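Local atomic coordinates of aspartate aminotransferase (Giardia lamblia, PDB entry 3MEB), a protein that probably catalyses, as a homodimer with pyridoxal 5'-phosphate as cofactor, the reversible transfer of an amino group from L-aspartate to 2-oxoglutarate. Residues 176-181 / 213-218; 194-199 / 234-239; 205-210 / 222-227; 238-243 / 257-262. All blocks are in the same frame, centred on the assembly; numbering follows the deposited sequence.

Overall arrangement
Following the chain from the N terminus, the loop after strand 174-176 opens contact 1 and helix 189-198 opens contact 2 before contact 1 has closed. Contact 1 closes at 213-218, in the loop behind strand 204-208, and contact 2 at 234-239, so the two cross; T177 N lies 2.7 Å from D195 OD2 where they touch. Contact 3, between strand 204-208 and helix 221-234, is nested inside the loop closed by contact 2 but crosses contact 1. Contact 4 follows in series, starting on strand 237-242, where contact 2 ends, and closing on helix 257-264. Contacts 2, 3 and 4 all reach the mixed sheet, in which strands 204-208 and 237-242 are parallel neighbours.

Contact 1 (176-181 / 213-218); sequences YTYLRK and NPSGID. With EDO (1,2-ethanediol), chain J; SO4 (sulfate ion), chain C.
Y178 reaches across to the 213-218 loop with the outer end of its ring. From CB, which makes no close approach, the side chain runs with CG anti to the backbone N (chi1 -160°), a turn that carries the ring over to S215 and I217. CE2 lies 3.7 Å from S215 OG, which sits at the ring edge in its plane, while CE1 on the other flank is 3.3 Å from O1 of a 1,2-ethanediol, probably a crystallisation additive. At the tip, Y178 OH donates to I217 O over 2.7 Å, tilted only 17° from the carbonyl plane, and accepts from the diol O1. The ring also stacks on H212. Beside it, L179 packs CD1 on S215 CB at 4.0 Å and CD2 on I217 CG1, the two side chains crossing at about a right angle. S215 OG accepts from I217 N at 3.1 Å in an ST turn and is also bonded to H212 ND1. N213, a cofactor-binding residue preceding the cis peptide bond to P214, bonds a sulfate through ND2. The phenol donates to the protein and accepts from the diol, so its bond to I217 O is what ties the two loops by hydrogen bonding, four residues after N213.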
loop_
_atom_site.group_PDB
_atom_site.type_symbol
_atom_site.label_atom_id
_atom_site.label_comp_id
_atom_site.label_asym_id
_atom_site.label_seq_id
_atom_site.Cartn_x
_atom_site.Cartn_y
_atom_site.Cartn_z
ATOM N N TYR A 176 -3.597 28.912 -2.750
ATOM C CA TYR A 176 -3.003 29.999 -3.512
ATOM C C TYR A 176 -3.737 30.086 -4.839
ATOM O O TYR A 176 -4.255 29.083 -5.336
ATOM C CB TYR A 176 -1.494 29.835 -3.685
ATOM C CG TYR A 176 -1.009 28.609 -4.412
ATOM C CD1 TYR A 176 -0.848 28.617 -5.796
ATOM C CD2 TYR A 176 -0.679 27.451 -3.727
ATOM C CE1 TYR A 176 -0.399 27.528 -6.474
ATOM C CE2 TYR A 176 -0.224 26.323 -4.409
ATOM C CZ TYR A 176 -0.112 26.354 -5.774
ATOM O OH TYR A 176 0.360 25.272 -6.459
ATOM N N THR A 177 -3.808 31.293 -5.388
ATOM C CA THR A 177 -4.494 31.507 -6.635
ATOM C C THR A 177 -3.795 30.713 -7.738
ATOM O O THR A 177 -2.564 30.782 -7.915
ATOM C CB THR A 177 -4.493 32.982 -7.035
ATOM O OG1 THR A 177 -5.287 33.715 -6.104
ATOM C CG2 THR A 177 -5.049 33.163 -8.428
ATOM N N TYR A 178 -4.605 29.975 -8.469
ATOM C CA TYR A 178 -4.124 29.288 -9.649
ATOM C C TYR A 178 -4.817 29.862 -10.896
ATOM O O TYR A 178 -4.287 30.827 -11.444
ATOM C CB TYR A 178 -4.225 27.780 -9.474
ATOM C CG TYR A 178 -3.321 27.029 -10.437
ATOM C CD1 TYR A 178 -1.962 26.921 -10.191
ATOM C CD2 TYR A 178 -3.825 26.442 -11.573
ATOM C CE1 TYR A 178 -1.130 26.251 -11.047
ATOM C CE2 TYR A 178 -2.976 25.740 -12.470
ATOM C CZ TYR A 178 -1.629 25.658 -12.167
ATOM O OH TYR A 178 -0.750 25.008 -12.993
ATOM N N LEU A 179 -5.969 29.345 -11.339
ATOM C CA LEU A 179 -6.657 29.890 -12.537
ATOM C C LEU A 179 -7.403 31.167 -12.227
ATOM O O LEU A 179 -7.756 31.416 -11.074
ATOM C CB LEU A 179 -7.665 28.889 -13.092
ATOM C CG LEU A 179 -7.156 27.528 -13.569
ATOM C CD1 LEU A 179 -8.358 26.698 -14.088
ATOM C CD2 LEU A 179 -6.049 27.701 -14.629
ATOM N N ARG A 180 -7.711 31.933 -13.271
ATOM C CA ARG A 180 -8.403 33.231 -13.148
ATOM C C ARG A 180 -9.794 33.111 -12.605
ATOM O O ARG A 180 -10.508 32.177 -12.944
ATOM C CB ARG A 180 -8.547 33.918 -14.500
ATOM C CG ARG A 180 -7.283 34.073 -15.256
ATOM C CD ARG A 180 -7.286 35.274 -16.128
ATOM N NE ARG A 180 -8.476 35.395 -16.966
ATOM C CZ ARG A 180 -8.453 35.777 -18.247
ATOM N NH1 ARG A 180 -7.302 36.031 -18.876
ATOM N NH2 ARG A 180 -9.593 35.868 -18.923
ATOM N N LYS A 181 -10.201 34.113 -11.835
ATOM C CA LYS A 181 -11.550 34.161 -11.280
ATOM C C LYS A 181 -12.608 33.914 -12.362
ATOM O O LYS A 181 -13.510 33.085 -12.160
ATOM C CB LYS A 181 -11.810 35.498 -10.575
ATOM N N ASN A 213 -3.261 18.894 -13.131
ATOM C CA ASN A 213 -4.480 18.080 -13.228
ATOM C C ASN A 213 -5.468 18.736 -12.262
ATOM O O ASN A 213 -5.203 18.731 -11.073
ATOM C CB ASN A 213 -4.123 16.682 -12.801
ATOM C CG ASN A 213 -5.271 15.739 -12.840
ATOM O OD1 ASN A 213 -6.422 16.116 -13.061
ATOM N ND2 ASN A 213 -4.959 14.469 -12.621
ATOM N N PRO A 214 -6.605 19.265 -12.760
ATOM C CA PRO A 214 -7.245 18.936 -14.034
ATOM C C PRO A 214 -7.102 19.920 -15.197
ATOM O O PRO A 214 -7.561 19.597 -16.303
ATOM C CB PRO A 214 -8.707 18.867 -13.623
ATOM C CG PRO A 214 -8.829 20.049 -12.650
ATOM C CD PRO A 214 -7.505 20.078 -11.910
ATOM N N SER A 215 -6.461 21.070 -14.963
ATOM C CA SER A 215 -6.590 22.279 -15.840
ATOM C C SER A 215 -5.774 22.190 -17.108
ATOM O O SER A 215 -6.155 22.749 -18.133
ATOM C CB SER A 215 -6.188 23.559 -15.119
ATOM O OG SER A 215 -4.782 23.739 -15.048
ATOM N N GLY A 216 -4.624 21.533 -17.025
ATOM C CA GLY A 216 -3.743 21.382 -18.196
ATOM C C GLY A 216 -3.006 22.662 -18.516
ATOM O O GLY A 216 -2.461 22.816 -19.629
ATOM N N ILE A 217 -3.078 23.628 -17.587
ATOM C CA ILE A 217 -2.363 24.914 -17.709
ATOM C C ILE A 217 -1.250 24.878 -16.676
ATOM O O ILE A 217 -1.509 24.592 -15.511
ATOM C CB ILE A 217 -3.284 26.132 -17.365
ATOM C CG1 ILE A 217 -4.634 26.086 -18.113
ATOM C CG2 ILE A 217 -2.563 27.449 -17.632
ATOM C CD1 ILE A 217 -4.538 25.750 -19.553
ATOM N N ASP A 218 -0.009 25.143 -17.106
ATOM C CA ASP A 218 1.160 25.037 -16.247
ATOM C C ASP A 218 1.805 26.420 -16.100
ATOM O O ASP A 218 1.672 27.282 -16.972
ATOM C CB ASP A 218 2.205 24.071 -16.890
ATOM C CG ASP A 218 1.870 22.574 -16.740
ATOM O OD1 ASP A 218 0.895 22.177 -16.054
ATOM O OD2 ASP A 218 2.641 21.750 -17.345
HETATM C C1 EDO J . 2.005 23.968 -11.756
HETATM O O1 EDO J . 0.735 23.486 -11.282
HETATM C C2 EDO J . 2.316 23.395 -13.139
HETATM O O2 EDO J . 3.316 24.122 -13.845
HETATM S S SO4 C . -6.696 10.640 -12.630
HETATM O O1 SO4 C . -6.752 12.075 -12.274
HETATM O O2 SO4 C . -7.782 10.243 -13.515
HETATM O O3 SO4 C . -5.408 10.380 -13.230
HETATM O O4 SO4 C . -6.787 9.918 -11.380
#

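Contact 2 (194-199 / 234-239); sequences KDIQSA and KKHIAF
K234 bends twice, at chi2 (-75°) and chi3 (-67°), and this brings NZ to the carbonyls at the C-terminal end of helix 189-198. H236, with CG anti to the carbonyl carbon and beside its own backbone N, directs its imidazole to the same helix. NZ then donates to Q197 O over 2.7 Å and to A199 O over 2.6 Å, coming in nearly end-on to the latter carbonyl and from above the plane of the former. The lysine ammonium is thus held by the carbonyl of Q197 in the last turn and that of A199 just after it, where its charge probably complements their partial negative charge. K235, the first residue past the helical turns of 221-234, has positive phi and forms a Schellman motif, and the chain then enters strand 237-242. The carbonyl used by the ring is one residue earlier, I196 O, which takes H236 NE2 at 2.9 Å with an N-H...O angle of 159°, in the ring plane. ND1 accepts from S203 N, so both ring nitrogens are used and the rotation of the imidazole is fixed. I196 CG2 lies 3.6 Å from H236 CD2, and A199 CB packs near CE1. Along the lysine stem, Q197 NE2 comes within 3.8 Å of K234 CD.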
loop_
_atom_site.group_PDB
_atom_site.type_symbol
_atom_site.label_atom_id
_atom_site.label_comp_id
_atom_site.label_asym_id
_atom_site.label_seq_id
_atom_site.Cartn_x
_atom_site.Cartn_y
_atom_site.Cartn_z
ATOM N N LYS A 194 1.425 37.013 -5.140
ATOM C CA LYS A 194 0.984 37.740 -3.925
ATOM C C LYS A 194 0.636 36.772 -2.836
ATOM O O LYS A 194 0.999 36.976 -1.681
ATOM C CB LYS A 194 -0.205 38.667 -4.215
ATOM C CG LYS A 194 0.220 39.892 -5.044
ATOM C CD LYS A 194 -0.961 40.673 -5.647
ATOM C CE LYS A 194 -0.493 41.864 -6.471
ATOM N NZ LYS A 194 -1.634 42.761 -6.790
ATOM N N ASP A 195 -0.066 35.702 -3.222
ATOM C CA ASP A 195 -0.522 34.710 -2.280
ATOM C C ASP A 195 0.655 33.997 -1.608
ATOM O O ASP A 195 0.645 33.765 -0.387
ATOM C CB ASP A 195 -1.440 33.714 -2.974
ATOM C CG ASP A 195 -2.842 34.253 -3.192
ATOM O OD1 ASP A 195 -3.165 35.383 -2.723
ATOM O OD2 ASP A 195 -3.644 33.543 -3.827
ATOM N N ILE A 196 1.688 33.695 -2.388
ATOM C CA ILE A 196 2.840 32.938 -1.871
ATOM C C ILE A 196 3.727 33.868 -1.071
ATOM O O ILE A 196 4.302 33.482 -0.037
ATOM C CB ILE A 196 3.612 32.216 -3.009
ATOM C CG1 ILE A 196 2.689 31.214 -3.679
ATOM C CG2 ILE A 196 4.865 31.508 -2.499
ATOM C CD1 ILE A 196 3.342 30.431 -4.838
ATOM N N GLN A 197 3.771 35.121 -1.497
ATOM C CA GLN A 197 4.522 36.147 -0.769
ATOM C C GLN A 197 3.868 36.528 0.572
ATOM O O GLN A 197 4.582 36.850 1.502
ATOM C CB GLN A 197 4.738 37.405 -1.645
ATOM C CG GLN A 197 5.617 38.519 -1.020
ATOM C CD GLN A 197 7.114 38.218 -1.084
ATOM O OE1 GLN A 197 7.642 37.888 -2.148
ATOM N NE2 GLN A 197 7.808 38.356 0.049
ATOM N N SER A 198 2.537 36.475 0.646
ATOM C CA SER A 198 1.788 36.893 1.840
ATOM C C SER A 198 1.640 35.804 2.914
ATOM O O SER A 198 1.311 36.102 4.065
ATOM C CB SER A 198 0.402 37.382 1.420
ATOM O OG SER A 198 0.519 38.541 0.620
ATOM N N ALA A 199 1.875 34.550 2.539
ATOM C CA ALA A 199 1.785 33.433 3.477
ATOM C C ALA A 199 2.853 33.567 4.566
ATOM O O ALA A 199 3.926 34.135 4.324
ATOM C CB ALA A 199 1.951 32.094 2.748
ATOM N N LYS A 234 11.032 33.646 1.494
ATOM C CA LYS A 234 10.068 33.218 2.519
ATOM C C LYS A 234 10.403 31.868 3.200
ATOM O O LYS A 234 9.696 31.440 4.129
ATOM C CB LYS A 234 8.679 33.106 1.877
ATOM C CG LYS A 234 8.166 34.378 1.244
ATOM C CD LYS A 234 7.718 35.366 2.331
ATOM C CE LYS A 234 6.500 34.864 3.098
ATOM N NZ LYS A 234 5.748 35.967 3.788
ATOM N N LYS A 235 11.441 31.189 2.704
ATOM C CA LYS A 235 11.880 29.890 3.206
ATOM C C LYS A 235 10.740 28.844 3.205
ATOM O O LYS A 235 10.635 28.040 4.113
ATOM C CB LYS A 235 12.528 30.037 4.593
ATOM N N HIS A 236 9.893 28.883 2.175
ATOM C CA HIS A 236 8.800 27.948 2.013
ATOM C C HIS A 236 9.343 26.595 1.574
ATOM O O HIS A 236 10.418 26.502 0.985
ATOM C CB HIS A 236 7.819 28.407 0.925
ATOM C CG HIS A 236 7.021 29.631 1.276
ATOM N ND1 HIS A 236 6.516 29.870 2.537
ATOM C CD2 HIS A 236 6.587 30.654 0.497
ATOM C CE1 HIS A 236 5.839 31.009 2.527
ATOM N NE2 HIS A 236 5.855 31.495 1.298
ATOM N N ILE A 237 8.558 25.567 1.845
ATOM C CA ILE A 237 8.824 24.225 1.367
ATOM C C ILE A 237 7.932 23.974 0.137
ATOM O O ILE A 237 6.742 24.290 0.154
ATOM C CB ILE A 237 8.549 23.176 2.468
ATOM C CG1 ILE A 237 9.431 23.404 3.710
ATOM C CG2 ILE A 237 8.793 21.771 1.930
ATOM C CD1 ILE A 237 8.876 24.441 4.694
ATOM N N ALA A 238 8.509 23.421 -0.920
ATOM C CA ALA A 238 7.751 23.053 -2.105
ATOM C C ALA A 238 7.489 21.561 -2.050
ATOM O O ALA A 238 8.437 20.779 -1.912
ATOM C CB ALA A 238 8.524 23.423 -3.399
ATOM N N PHE A 239 6.217 21.169 -2.129
ATOM C CA PHE A 239 5.846 19.780 -2.222
ATOM C C PHE A 239 5.396 19.563 -3.674
ATOM O O PHE A 239 4.341 20.044 -4.072
ATOM C CB PHE A 239 4.717 19.444 -1.261
ATOM C CG PHE A 239 4.566 17.933 -0.991
ATOM C CD1 PHE A 239 4.607 17.438 0.294
ATOM C CD2 PHE A 239 4.418 17.030 -2.028
ATOM C CE1 PHE A 239 4.458 16.100 0.532
ATOM C CE2 PHE A 239 4.297 15.683 -1.786
ATOM C CZ PHE A 239 4.340 15.221 -0.512
#

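Contact 3 (205-210 / 222-227); sequences FLFHAC and AQWKEL
W224 drives the edge of its indole at the face of F207, and this T-shaped pair sets the contact. The phenyl ring and the six-membered ring of the indole have centroids 5.4 Å apart and planes inclined at 72°. CZ3 of W224 stands over one face of F207, displaced toward the rim, while CH2 comes to 4.0 Å from F207 CB. The two side chains slide past each other in opposite directions, one leaving the strand and the other the helix. F207 has CG anti to its carbonyl carbon (chi1 -71°), which extends the ring along the helix far enough for CE1 to reach CD1 of L227, one turn after W224, at 4.5 Å.

The indole edge also faces backbone. H208 O lies in the ring plane, 3.7 Å from CZ2, and A209 O approaches CZ2 obliquely. No direct hydrogen bond joins the segments; instead a water bridges them, accepting from W224 NE1 and donating to A209 O, each at 2.9 Å. The water lies in the indole plane and satisfies the indole N-H. W224 makes another edge-to-face pair with F262 of helix 257-264, and F219 meets it in a third.

Strand 204-208 and helix 221-234 run nearly antiparallel, their local axes 13.2 Å apart at closest approach, a separation bridged by the side chains of F207, W224 and L227. This is the first strand-to-helix packing of the beta-alpha-beta unit formed by 204-208, 221-234 and 237-242, part of the large domain of class-I (fold type I) aminotransferases.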
loop_
_atom_site.group_PDB
_atom_site.type_symbol
_atom_site.label_atom_id
_atom_site.label_comp_id
_atom_site.label_asym_id
_atom_site.label_seq_id
_atom_site.Cartn_x
_atom_site.Cartn_y
_atom_site.Cartn_z
ATOM N N PHE A 205 3.871 24.516 0.144
ATOM C CA PHE A 205 3.083 24.739 -1.064
ATOM C C PHE A 205 3.091 23.502 -1.884
ATOM O O PHE A 205 4.158 23.005 -2.232
ATOM C CB PHE A 205 3.614 25.950 -1.870
ATOM C CG PHE A 205 3.290 27.252 -1.212
ATOM C CD1 PHE A 205 2.142 27.936 -1.525
ATOM C CD2 PHE A 205 4.078 27.726 -0.172
ATOM C CE1 PHE A 205 1.819 29.098 -0.852
ATOM C CE2 PHE A 205 3.759 28.893 0.488
ATOM C CZ PHE A 205 2.632 29.572 0.137
ATOM N N LEU A 206 1.899 22.988 -2.170
ATOM C CA LEU A 206 1.762 21.851 -3.069
ATOM C C LEU A 206 1.749 22.364 -4.495
ATOM O O LEU A 206 0.987 23.307 -4.819
ATOM C CB LEU A 206 0.454 21.098 -2.766
ATOM C CG LEU A 206 0.198 19.790 -3.503
ATOM C CD1 LEU A 206 1.195 18.680 -3.143
ATOM C CD2 LEU A 206 -1.242 19.346 -3.181
ATOM N N PHE A 207 2.626 21.792 -5.321
ATOM C CA PHE A 207 2.772 22.181 -6.718
ATOM C C PHE A 207 2.672 20.943 -7.542
ATOM O O PHE A 207 3.174 19.888 -7.147
ATOM C CB PHE A 207 4.169 22.750 -7.013
ATOM C CG PHE A 207 4.420 24.097 -6.438
ATOM C CD1 PHE A 207 3.666 25.196 -6.842
ATOM C CD2 PHE A 207 5.414 24.280 -5.491
ATOM C CE1 PHE A 207 3.904 26.474 -6.268
ATOM C CE2 PHE A 207 5.673 25.519 -4.947
ATOM C CZ PHE A 207 4.917 26.621 -5.329
ATOM N N HIS A 208 2.030 21.042 -8.677
ATOM C CA HIS A 208 2.164 20.007 -9.710
ATOM C C HIS A 208 3.418 20.309 -10.526
ATOM O O HIS A 208 3.620 21.438 -10.975
ATOM C CB HIS A 208 0.940 20.011 -10.615
ATOM C CG HIS A 208 -0.345 19.751 -9.904
ATOM N ND1 HIS A 208 -1.290 18.872 -10.377
ATOM C CD2 HIS A 208 -0.885 20.318 -8.792
ATOM C CE1 HIS A 208 -2.338 18.875 -9.571
ATOM N NE2 HIS A 208 -2.129 19.760 -8.608
ATOM N N ALA A 209 4.262 19.308 -10.736
ATOM C CA ALA A 209 5.554 19.504 -11.403
ATOM C C ALA A 209 5.385 19.925 -12.868
ATOM O O ALA A 209 6.130 20.783 -13.385
ATOM C CB ALA A 209 6.376 18.200 -11.313
ATOM N N CYS A 210 4.389 19.326 -13.518
ATOM C CA CYS A 210 4.014 19.613 -14.898
ATOM C C CYS A 210 2.672 18.953 -15.153
ATOM O O CYS A 210 2.283 18.117 -14.382
ATOM C CB CYS A 210 5.051 19.076 -15.895
ATOM S SG CYS A 210 5.318 17.303 -16.021
ATOM N N ALA A 222 9.497 30.709 -17.307
ATOM C CA ALA A 222 9.666 32.080 -16.825
ATOM C C ALA A 222 8.905 32.328 -15.513
ATOM O O ALA A 222 9.395 33.025 -14.631
ATOM C CB ALA A 222 9.225 33.118 -17.925
ATOM N N GLN A 223 7.693 31.792 -15.427
ATOM C CA GLN A 223 6.883 31.919 -14.213
ATOM C C GLN A 223 7.509 31.156 -13.050
ATOM O O GLN A 223 7.614 31.675 -11.936
ATOM C CB GLN A 223 5.443 31.505 -14.482
ATOM C CG GLN A 223 4.767 32.511 -15.447
ATOM C CD GLN A 223 3.377 32.100 -15.880
ATOM O OE1 GLN A 223 3.109 30.928 -16.082
ATOM N NE2 GLN A 223 2.479 33.084 -16.029
ATOM N N TRP A 224 7.982 29.961 -13.310
ATOM C CA TRP A 224 8.699 29.206 -12.253
ATOM C C TRP A 224 9.895 30.007 -11.747
ATOM O O TRP A 224 10.111 30.074 -10.541
ATOM C CB TRP A 224 9.191 27.851 -12.758
ATOM C CG TRP A 224 8.174 26.757 -12.822
ATOM C CD1 TRP A 224 7.752 26.104 -13.932
ATOM C CD2 TRP A 224 7.515 26.135 -11.719
ATOM N NE1 TRP A 224 6.853 25.123 -13.600
ATOM C CE2 TRP A 224 6.686 25.125 -12.242
ATOM C CE3 TRP A 224 7.540 26.337 -10.345
ATOM C CZ2 TRP A 224 5.891 24.325 -11.443
ATOM C CZ3 TRP A 224 6.754 25.520 -9.547
ATOM C CH2 TRP A 224 5.940 24.536 -10.095
ATOM N N LYS A 225 10.646 30.638 -12.652
ATOM C CA LYS A 225 11.809 31.409 -12.241
ATOM C C LYS A 225 11.457 32.621 -11.379
ATOM O O LYS A 225 12.256 33.017 -10.545
ATOM C CB LYS A 225 12.645 31.867 -13.426
ATOM C CG LYS A 225 13.405 30.752 -14.065
ATOM C CD LYS A 225 14.159 31.213 -15.279
ATOM C CE LYS A 225 14.673 30.027 -16.084
ATOM N NZ LYS A 225 16.125 30.168 -16.369
ATOM N N GLU A 226 10.266 33.182 -11.572
ATOM C CA GLU A 226 9.766 34.260 -10.713
ATOM C C GLU A 226 9.398 33.772 -9.300
ATOM O O GLU A 226 9.527 34.520 -8.343
ATOM C CB GLU A 226 8.533 34.907 -11.322
ATOM C CG GLU A 226 8.791 35.863 -12.498
ATOM C CD GLU A 226 7.598 36.751 -12.741
ATOM O OE1 GLU A 226 6.976 36.632 -13.795
ATOM O OE2 GLU A 226 7.236 37.523 -11.843
ATOM N N LEU A 227 8.894 32.552 -9.199
ATOM C CA LEU A 227 8.492 31.980 -7.911
ATOM C C LEU A 227 9.724 31.642 -7.070
ATOM O O LEU A 227 9.708 31.799 -5.841
ATOM C CB LEU A 227 7.569 30.764 -8.088
ATOM C CG LEU A 227 6.202 31.034 -8.713
ATOM C CD1 LEU A 227 5.465 29.706 -8.957
ATOM C CD2 LEU A 227 5.359 31.928 -7.832
HETATM O O HOH W 1 5.356 23.017 -15.022
#

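Contact 4 (238-243 / 257-262); sequences AFFDSA and FAVRMF
Strand 237-242, a parallel strand in the mixed sheet of the cofactor-binding domain, packs against helix 257-264 mainly through F240, whose ring meets A258, V259 and F262. Over one face lies V259 CG2, 3.8 Å from the ring centroid and 15° off the normal, a CH-pi contact displaced somewhat toward CG. This methyl is carried by the branch anti to the carbonyl carbon, the valine standing with CG1 anti to the backbone N (chi1 176°). The far rim of the same ring is engaged by F262: CZ of F240 lies 3.6 Å from F262 CD2, and the edge of F240 is directed at the face of F262 in an offset edge-to-face pair, with centroids 5.5 Å apart and planes at 66°. At another point of the rim, A258 CB approaches F240 CE1 at 3.9 Å. Two residues back on the strand, A238 CB abuts the edge of the F262 ring in its plane, 3.8 Å from CD2.

No hydrogen bond spans the segments; the side chains that meet are all apolar. On the strand, F240 alternates with D241, a residue of the pyridoxal phosphate pocket whose OD2 bonds H158 NE2; A243, just beyond the strand, lines the pocket too. A strand with one side chain packed against a helix and the next, D241, in the cofactor pocket belongs to the large domain of fold type I aminotransferases.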
loop_
_atom_site.group_PDB
_atom_site.type_symbol
_atom_site.label_atom_id
_atom_site.label_comp_id
_atom_site.label_asym_id
_atom_site.label_seq_id
_atom_site.Cartn_x
_atom_site.Cartn_y
_atom_site.Cartn_z
ATOM N N ALA A 238 8.509 23.421 -0.920
ATOM C CA ALA A 238 7.751 23.053 -2.105
ATOM C C ALA A 238 7.489 21.561 -2.050
ATOM O O ALA A 238 8.437 20.779 -1.912
ATOM C CB ALA A 238 8.524 23.423 -3.399
ATOM N N PHE A 239 6.217 21.169 -2.129
ATOM C CA PHE A 239 5.846 19.780 -2.222
ATOM C C PHE A 239 5.396 19.563 -3.674
ATOM O O PHE A 239 4.341 20.044 -4.072
ATOM C CB PHE A 239 4.717 19.444 -1.261
ATOM C CG PHE A 239 4.566 17.933 -0.991
ATOM C CD1 PHE A 239 4.607 17.438 0.294
ATOM C CD2 PHE A 239 4.418 17.030 -2.028
ATOM C CE1 PHE A 239 4.458 16.100 0.532
ATOM C CE2 PHE A 239 4.297 15.683 -1.786
ATOM C CZ PHE A 239 4.340 15.221 -0.512
ATOM N N PHE A 240 6.189 18.837 -4.440
ATOM C CA PHE A 240 5.871 18.547 -5.824
ATOM C C PHE A 240 5.135 17.225 -5.928
ATOM O O PHE A 240 5.600 16.198 -5.387
ATOM C CB PHE A 240 7.151 18.509 -6.651
ATOM C CG PHE A 240 7.727 19.867 -6.973
ATOM C CD1 PHE A 240 7.190 20.641 -8.015
ATOM C CD2 PHE A 240 8.805 20.359 -6.274
ATOM C CE1 PHE A 240 7.729 21.874 -8.351
ATOM C CE2 PHE A 240 9.348 21.601 -6.578
ATOM C CZ PHE A 240 8.809 22.362 -7.628
ATOM N N ASP A 241 3.982 17.256 -6.610
ATOM C CA ASP A 241 3.304 16.056 -7.095
ATOM C C ASP A 241 3.720 15.871 -8.538
ATOM O O ASP A 241 3.471 16.739 -9.384
ATOM C CB ASP A 241 1.785 16.216 -6.992
ATOM C CG ASP A 241 1.008 14.967 -7.399
ATOM O OD1 ASP A 241 1.520 14.137 -8.199
ATOM O OD2 ASP A 241 -0.173 14.838 -6.968
ATOM N N SER A 242 4.360 14.745 -8.828
ATOM C CA SER A 242 4.932 14.539 -10.140
ATOM C C SER A 242 4.550 13.182 -10.701
ATOM O O SER A 242 5.201 12.169 -10.432
ATOM C CB SER A 242 6.448 14.644 -10.094
ATOM O OG SER A 242 6.948 14.333 -11.380
ATOM N N ALA A 243 3.473 13.170 -11.465
ATOM C CA ALA A 243 2.953 11.957 -12.044
ATOM C C ALA A 243 3.087 11.922 -13.554
ATOM O O ALA A 243 2.926 10.853 -14.157
ATOM C CB ALA A 243 1.514 11.788 -11.624
ATOM N N PHE A 257 12.049 20.228 -14.969
ATOM C CA PHE A 257 12.613 21.574 -14.826
ATOM C C PHE A 257 12.418 22.234 -13.458
ATOM O O PHE A 257 13.388 22.679 -12.824
ATOM C CB PHE A 257 12.041 22.517 -15.887
ATOM C CG PHE A 257 12.529 23.932 -15.746
ATOM C CD1 PHE A 257 11.700 24.925 -15.207
ATOM C CD2 PHE A 257 13.836 24.269 -16.115
ATOM C CE1 PHE A 257 12.144 26.231 -15.060
ATOM C CE2 PHE A 257 14.293 25.572 -15.974
ATOM C CZ PHE A 257 13.431 26.560 -15.440
ATOM N N ALA A 258 11.168 22.289 -13.006
ATOM C CA ALA A 258 10.798 23.109 -11.852
ATOM C C ALA A 258 11.392 22.514 -10.616
ATOM O O ALA A 258 11.808 23.226 -9.734
ATOM C CB ALA A 258 9.241 23.211 -11.735
ATOM N N VAL A 259 11.385 21.186 -10.553
ATOM C CA VAL A 259 11.902 20.439 -9.395
ATOM C C VAL A 259 13.428 20.634 -9.339
ATOM O O VAL A 259 13.966 20.996 -8.278
ATOM C CB VAL A 259 11.606 18.938 -9.474
ATOM C CG1 VAL A 259 12.265 18.182 -8.263
ATOM C CG2 VAL A 259 10.062 18.638 -9.576
ATOM N N ARG A 260 14.110 20.410 -10.470
ATOM C CA ARG A 260 15.584 20.524 -10.514
ATOM C C ARG A 260 16.077 21.958 -10.227
ATOM O O ARG A 260 17.028 22.144 -9.437
ATOM C CB ARG A 260 16.148 19.961 -11.824
ATOM C CG ARG A 260 15.905 18.447 -11.939
ATOM C CD ARG A 260 16.577 17.845 -13.138
ATOM N NE ARG A 260 16.009 16.553 -13.502
ATOM C CZ ARG A 260 16.492 15.773 -14.475
ATOM N NH1 ARG A 260 17.548 16.134 -15.164
ATOM N NH2 ARG A 260 15.916 14.638 -14.778
ATOM N N MET A 261 15.413 22.947 -10.829
ATOM C CA MET A 261 15.723 24.358 -10.580
ATOM C C MET A 261 15.553 24.756 -9.122
ATOM O O MET A 261 16.395 25.440 -8.560
ATOM C CB MET A 261 14.854 25.276 -11.440
ATOM C CG MET A 261 15.181 26.742 -11.210
ATOM S SD MET A 261 14.347 27.869 -12.306
ATOM C CE MET A 261 12.635 27.518 -11.894
ATOM N N PHE A 262 14.459 24.336 -8.509
ATOM C CA PHE A 262 14.212 24.646 -7.104
ATOM C C PHE A 262 15.299 24.026 -6.223
ATOM O O PHE A 262 15.821 24.695 -5.338
ATOM C CB PHE A 262 12.822 24.168 -6.673
ATOM C CG PHE A 262 11.716 25.176 -6.891
ATOM C CD1 PHE A 262 11.755 26.108 -7.910
ATOM C CD2 PHE A 262 10.574 25.132 -6.093
ATOM C CE1 PHE A 262 10.701 27.029 -8.075
ATOM C CE2 PHE A 262 9.533 26.045 -6.266
ATOM C CZ PHE A 262 9.607 27.003 -7.267
#